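Local coordinates for nucleoside diphosphate kinase (Aquifex aeolicus, PDB 3ZTP), which probably transfers the gamma phosphate of ATP to nucleoside diphosphates by way of a phosphorylated enzyme intermediate, working as a homotetramer with magnesium, at residues P58-Q61 with E62-F66; I90-D94 with S95-R99. All coordinates share one frame; numbering follows the deposited sequence. Where two conformers were deposited one is given.

Contact 1: residues P58-Q61 with E62-F66; sequences PFFQ and ELVEF
The carbonyl oxygen of F59 accepts from the backbone N of L63 at 2.9 Å. F59 is the N-cap residue, so this bond starts the helix 60-67. F60 O takes V64 N and Q61 O takes E65 N in the same way, each at 2.9 Å. The side chains lie on different flanks of this first turn. F60 has its CG trans to the backbone N (chi1 178°), and V64 stands one turn further on. V64 CG2 sits over one face of the F60 ring, 3.8 Å from the centroid and 20° off the normal, a CH-pi contact. V64 CG2 comes nearest to F60 CZ, at 3.6 Å, offset toward the rim of the ring. V64 CG2 also packs against F60 O at 3.4 Å. On another flank the chain of E62 bends at chi2 and turns its carboxylate back to the cap. E62 OE1 comes within 3.3 Å of F59 CA. It meets the F59 ring only obliquely, and the carboxylate and ring planes are 67° apart. Beyond this turn F60 touches H54 and L63 touches Y51. The whole is the N-terminal turn of an alpha-helix, with the predicted ATP-binding residue F59 at its N-cap.

Contact 2: residues I90-D94 with S95-R99; sequences IGPTD and SEEAR
An aspartate N-cap opens the helix 95-101, which follows the loop from G91 to D94. D94 OD1 accepts from the backbone N of E96 at 3.0 Å. The bond is bent, with an N-H...O angle of 134°, and arrives on the anti side, well out of the carboxylate plane. A second bond to D94 OD1, from E97 N, is weak at 3.4 Å. The carboxylate gets there because D94 CG lies opposite the backbone N (chi1 177°), beside its own carbonyl carbon. D94 O in turn accepts from A98 N at 2.9 Å. With an alanine in place of D94, the N-H groups of E96 and E97 would probably lose their side-chain acceptor. P92 packs on the same first turn, its CD 3.7 Å from A98 CB. Further along, R99 grips E96 side-on in a salt bridge. R99 NH2 (2.8 Å) and R99 NE (3.1 Å) both donate to E96 OE2, which lies in the guanidinium plane. S95 O lies over one face of the R99 guanidinium, at its centre. S95 OG is bonded to D113 O, and T93 O accepts from N117 ND2. This is an aspartate N-cap at the start of an alpha-helix, placed beside the predicted ATP-binding residues T93, R107 and N117.

Contacts 1 and 2 are both helix starts in series along the chain, one at the helix 60-67 and the other at the helix 95-101. Their centres are about 19 Å apart and their nearest atoms about 9 Å apart, so they do not touch. Each carries a predicted ATP-binding residue, F59 in contact 1 and T93 in contact 2. N117, also predicted to bind ATP, is near both: its side chain is about 7 Å from that of L63 and about 3 Å from that of S95. A bound sulfate lies about 4 Å from the L63 side chain, and one lies about 6 Å from that of T93. Both contacts therefore probably border the nucleotide site.

Contact 1: residues P58-Q61 with E62-F66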
loop_
_atom_site.group_PDB
_atom_site.type_symbol
_atom_site.label_atom_id
_atom_site.label_comp_id
_atom_site.label_asym_id
_atom_site.label_seq_id
_atom_site.Cartn_x
_atom_site.Cartn_y
_atom_site.Cartn_z
ATOM N N PRO A 58 11.395 -30.556 4.316
ATOM C CA PRO A 58 10.543 -30.933 5.441
ATOM C C PRO A 58 9.774 -29.760 6.024
ATOM O O PRO A 58 10.306 -28.652 6.190
ATOM C CB PRO A 58 11.546 -31.503 6.461
ATOM C CG PRO A 58 12.606 -32.122 5.591
ATOM C CD PRO A 58 12.735 -31.165 4.413
ATOM N N PHE A 59 8.513 -30.031 6.326
ATOM C CA PHE A 59 7.635 -29.107 7.044
ATOM C C PHE A 59 7.294 -27.869 6.247
ATOM O O PHE A 59 6.846 -26.870 6.815
ATOM C CB PHE A 59 8.233 -28.696 8.384
ATOM C CG PHE A 59 8.468 -29.850 9.306
ATOM C CD1 PHE A 59 7.411 -30.481 9.942
ATOM C CD2 PHE A 59 9.742 -30.315 9.518
ATOM C CE1 PHE A 59 7.644 -31.560 10.793
ATOM C CE2 PHE A 59 9.973 -31.386 10.358
ATOM C CZ PHE A 59 8.912 -32.003 10.999
ATOM N N PHE A 60 7.449 -27.918 4.930
ATOM C CA PHE A 60 7.038 -26.758 4.125
ATOM C C PHE A 60 5.563 -26.402 4.291
ATOM O O PHE A 60 5.224 -25.219 4.448
ATOM C CB PHE A 60 7.352 -26.991 2.650
ATOM C CG PHE A 60 6.915 -25.865 1.752
ATOM C CD1 PHE A 60 7.619 -24.681 1.707
ATOM C CD2 PHE A 60 5.808 -26.013 0.949
ATOM C CE1 PHE A 60 7.217 -23.662 0.868
ATOM C CE2 PHE A 60 5.402 -24.997 0.098
ATOM C CZ PHE A 60 6.113 -23.821 0.069
ATOM N N GLN A 61 4.676 -27.383 4.257
ATOM C CA GLN A 61 3.257 -27.084 4.373
ATOM C C GLN A 61 2.955 -26.433 5.735
ATOM O O GLN A 61 2.168 -25.499 5.819
ATOM C CB GLN A 61 2.403 -28.339 4.190
ATOM C CG GLN A 61 2.416 -28.862 2.755
ATOM C CD GLN A 61 1.949 -27.818 1.747
ATOM O OE1 GLN A 61 1.019 -27.057 2.012
ATOM N NE2 GLN A 61 2.601 -27.777 0.589
ATOM N N GLU A 62 3.591 -26.921 6.786
ATOM C CA GLU A 62 3.402 -26.354 8.119
ATOM C C GLU A 62 3.952 -24.942 8.185
ATOM O O GLU A 62 3.366 -24.082 8.849
ATOM C CB GLU A 62 4.074 -27.230 9.173
ATOM C CG GLU A 62 3.304 -28.503 9.509
ATOM C CD GLU A 62 3.648 -29.689 8.611
ATOM O OE1 GLU A 62 4.395 -29.526 7.614
ATOM O OE2 GLU A 62 3.153 -30.803 8.903
ATOM N N LEU A 63 5.094 -24.694 7.552
ATOM C CA LEU A 63 5.630 -23.337 7.467
ATOM C C LEU A 63 4.654 -22.381 6.800
ATOM O O LEU A 63 4.442 -21.257 7.275
ATOM C CB LEU A 63 6.954 -23.316 6.697
ATOM C CG LEU A 63 7.579 -21.965 6.393
ATOM C CD1 LEU A 63 7.968 -21.225 7.680
ATOM C CD2 LEU A 63 8.769 -22.189 5.473
ATOM N N VAL A 64 4.084 -22.809 5.677
ATOM C CA VAL A 64 3.173 -21.954 4.946
ATOM C C VAL A 64 1.923 -21.693 5.766
ATOM O O VAL A 64 1.458 -20.552 5.844
ATOM C CB VAL A 64 2.818 -22.579 3.614
ATOM C CG1 VAL A 64 1.598 -21.894 2.981
ATOM C CG2 VAL A 64 4.030 -22.530 2.698
ATOM N N GLU A 65 1.365 -22.731 6.385
ATOM C CA GLU A 65 0.177 -22.558 7.216
ATOM C C GLU A 65 0.472 -21.614 8.396
ATOM O O GLU A 65 -0.279 -20.684 8.669
ATOM C CB GLU A 65 -0.324 -23.914 7.755
ATOM C CG GLU A 65 -1.508 -23.770 8.698
ATOM C CD GLU A 65 -2.015 -25.091 9.257
ATOM O OE1 GLU A 65 -1.183 -25.949 9.616
ATOM O OE2 GLU A 65 -3.253 -25.254 9.358
ATOM N N PHE A 66 1.587 -21.855 9.081
ATOM C CA PHE A 66 1.960 -21.035 10.227
ATOM C C PHE A 66 2.115 -19.570 9.830
ATOM O O PHE A 66 1.587 -18.668 10.484
ATOM C CB PHE A 66 3.261 -21.578 10.818
ATOM C CG PHE A 66 3.861 -20.717 11.900
ATOM C CD1 PHE A 66 3.106 -20.303 12.988
ATOM C CD2 PHE A 66 5.190 -20.357 11.836
ATOM C CE1 PHE A 66 3.685 -19.523 13.989
ATOM C CE2 PHE A 66 5.767 -19.605 12.845
ATOM C CZ PHE A 66 5.018 -19.179 13.892
#

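Contact 2: residues I90-D94 with S95-R99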
loop_
_atom_site.group_PDB
_atom_site.type_symbol
_atom_site.label_atom_id
_atom_site.label_comp_id
_atom_site.label_asym_id
_atom_site.label_seq_id
_atom_site.Cartn_x
_atom_site.Cartn_y
_atom_site.Cartn_z
ATOM N N ILE A 90 19.517 -12.567 16.208
ATOM C CA ILE A 90 18.342 -13.425 16.355
ATOM C C ILE A 90 18.702 -14.786 16.914
ATOM O O ILE A 90 17.867 -15.377 17.618
ATOM C CB ILE A 90 17.491 -13.537 15.072
ATOM C CG1 ILE A 90 18.206 -14.368 14.012
ATOM C CG2 ILE A 90 17.135 -12.144 14.554
ATOM C CD1 ILE A 90 17.448 -14.476 12.719
ATOM N N GLY A 91 19.917 -15.275 16.645
ATOM C CA GLY A 91 20.339 -16.529 17.231
ATOM C C GLY A 91 19.999 -17.728 16.366
ATOM O O GLY A 91 19.348 -17.603 15.323
ATOM N N PRO A 92 20.426 -18.904 16.818
ATOM C CA PRO A 92 20.192 -20.135 16.073
ATOM C C PRO A 92 18.715 -20.398 15.799
ATOM O O PRO A 92 17.868 -20.049 16.613
ATOM C CB PRO A 92 20.746 -21.203 17.021
ATOM C CG PRO A 92 21.687 -20.519 17.908
ATOM C CD PRO A 92 21.228 -19.104 18.030
ATOM N N THR A 93 18.433 -21.019 14.655
ATOM C CA THR A 93 17.082 -21.390 14.247
ATOM C C THR A 93 16.312 -22.094 15.348
ATOM O O THR A 93 15.119 -21.847 15.571
ATOM C CB THR A 93 17.145 -22.373 13.053
ATOM O OG1 THR A 93 18.006 -21.831 12.053
ATOM C CG2 THR A 93 15.756 -22.624 12.474
ATOM N N ASP A 94 17.001 -23.005 16.007
ATOM C CA ASP A 94 16.407 -23.794 17.057
ATOM C C ASP A 94 16.432 -22.937 18.338
ATOM O O ASP A 94 17.472 -22.726 18.948
ATOM C CB ASP A 94 17.214 -25.090 17.229
ATOM C CG ASP A 94 16.718 -25.963 18.370
ATOM O OD1 ASP A 94 15.923 -25.540 19.214
ATOM O OD2 ASP A 94 17.172 -27.126 18.461
ATOM N N SER A 95 15.268 -22.456 18.748
ATOM C CA SER A 95 15.152 -21.555 19.901
ATOM C C SER A 95 15.720 -22.156 21.184
ATOM O O SER A 95 16.188 -21.423 22.058
ATOM C CB SER A 95 13.691 -21.168 20.149
ATOM O OG SER A 95 13.086 -20.565 19.020
ATOM N N GLU A 96 15.652 -23.488 21.319
ATOM C CA GLU A 96 16.214 -24.148 22.490
ATOM C C GLU A 96 17.718 -24.067 22.455
ATOM O O GLU A 96 18.341 -23.823 23.485
ATOM C CB GLU A 96 15.798 -25.620 22.563
ATOM C CG GLU A 96 14.422 -25.788 23.090
ATOM C CD GLU A 96 14.349 -25.463 24.562
ATOM O OE1 GLU A 96 15.035 -26.116 25.366
ATOM O OE2 GLU A 96 13.605 -24.541 24.921
ATOM N N GLU A 97 18.306 -24.306 21.294
ATOM C CA GLU A 97 19.746 -24.149 21.153
ATOM C C GLU A 97 20.136 -22.681 21.377
ATOM O O GLU A 97 21.171 -22.389 21.964
ATOM C CB GLU A 97 20.216 -24.633 19.784
ATOM C CG GLU A 97 21.721 -24.528 19.564
ATOM C CD GLU A 97 22.528 -25.497 20.414
ATOM O OE1 GLU A 97 21.926 -26.342 21.109
ATOM O OE2 GLU A 97 23.774 -25.413 20.385
ATOM N N ALA A 98 19.304 -21.745 20.929
ATOM C CA ALA A 98 19.591 -20.331 21.176
ATOM C C ALA A 98 19.670 -20.036 22.678
ATOM O O ALA A 98 20.532 -19.267 23.130
ATOM C CB ALA A 98 18.535 -19.464 20.522
ATOM N N ARG A 99 18.767 -20.607 23.470
ATOM C CA ARG A 99 18.820 -20.385 24.919
ATOM C C ARG A 99 20.095 -20.927 25.557
ATOM O O ARG A 99 20.553 -20.393 26.570
ATOM C CB ARG A 99 17.592 -20.981 25.620
ATOM C CG ARG A 99 16.368 -20.073 25.524
ATOM C CD ARG A 99 15.113 -20.619 26.177
ATOM N NE ARG A 99 14.362 -21.559 25.345
ATOM C CZ ARG A 99 13.568 -21.197 24.346
ATOM N NH1 ARG A 99 13.449 -19.916 24.038
ATOM N NH2 ARG A 99 12.916 -22.121 23.653
#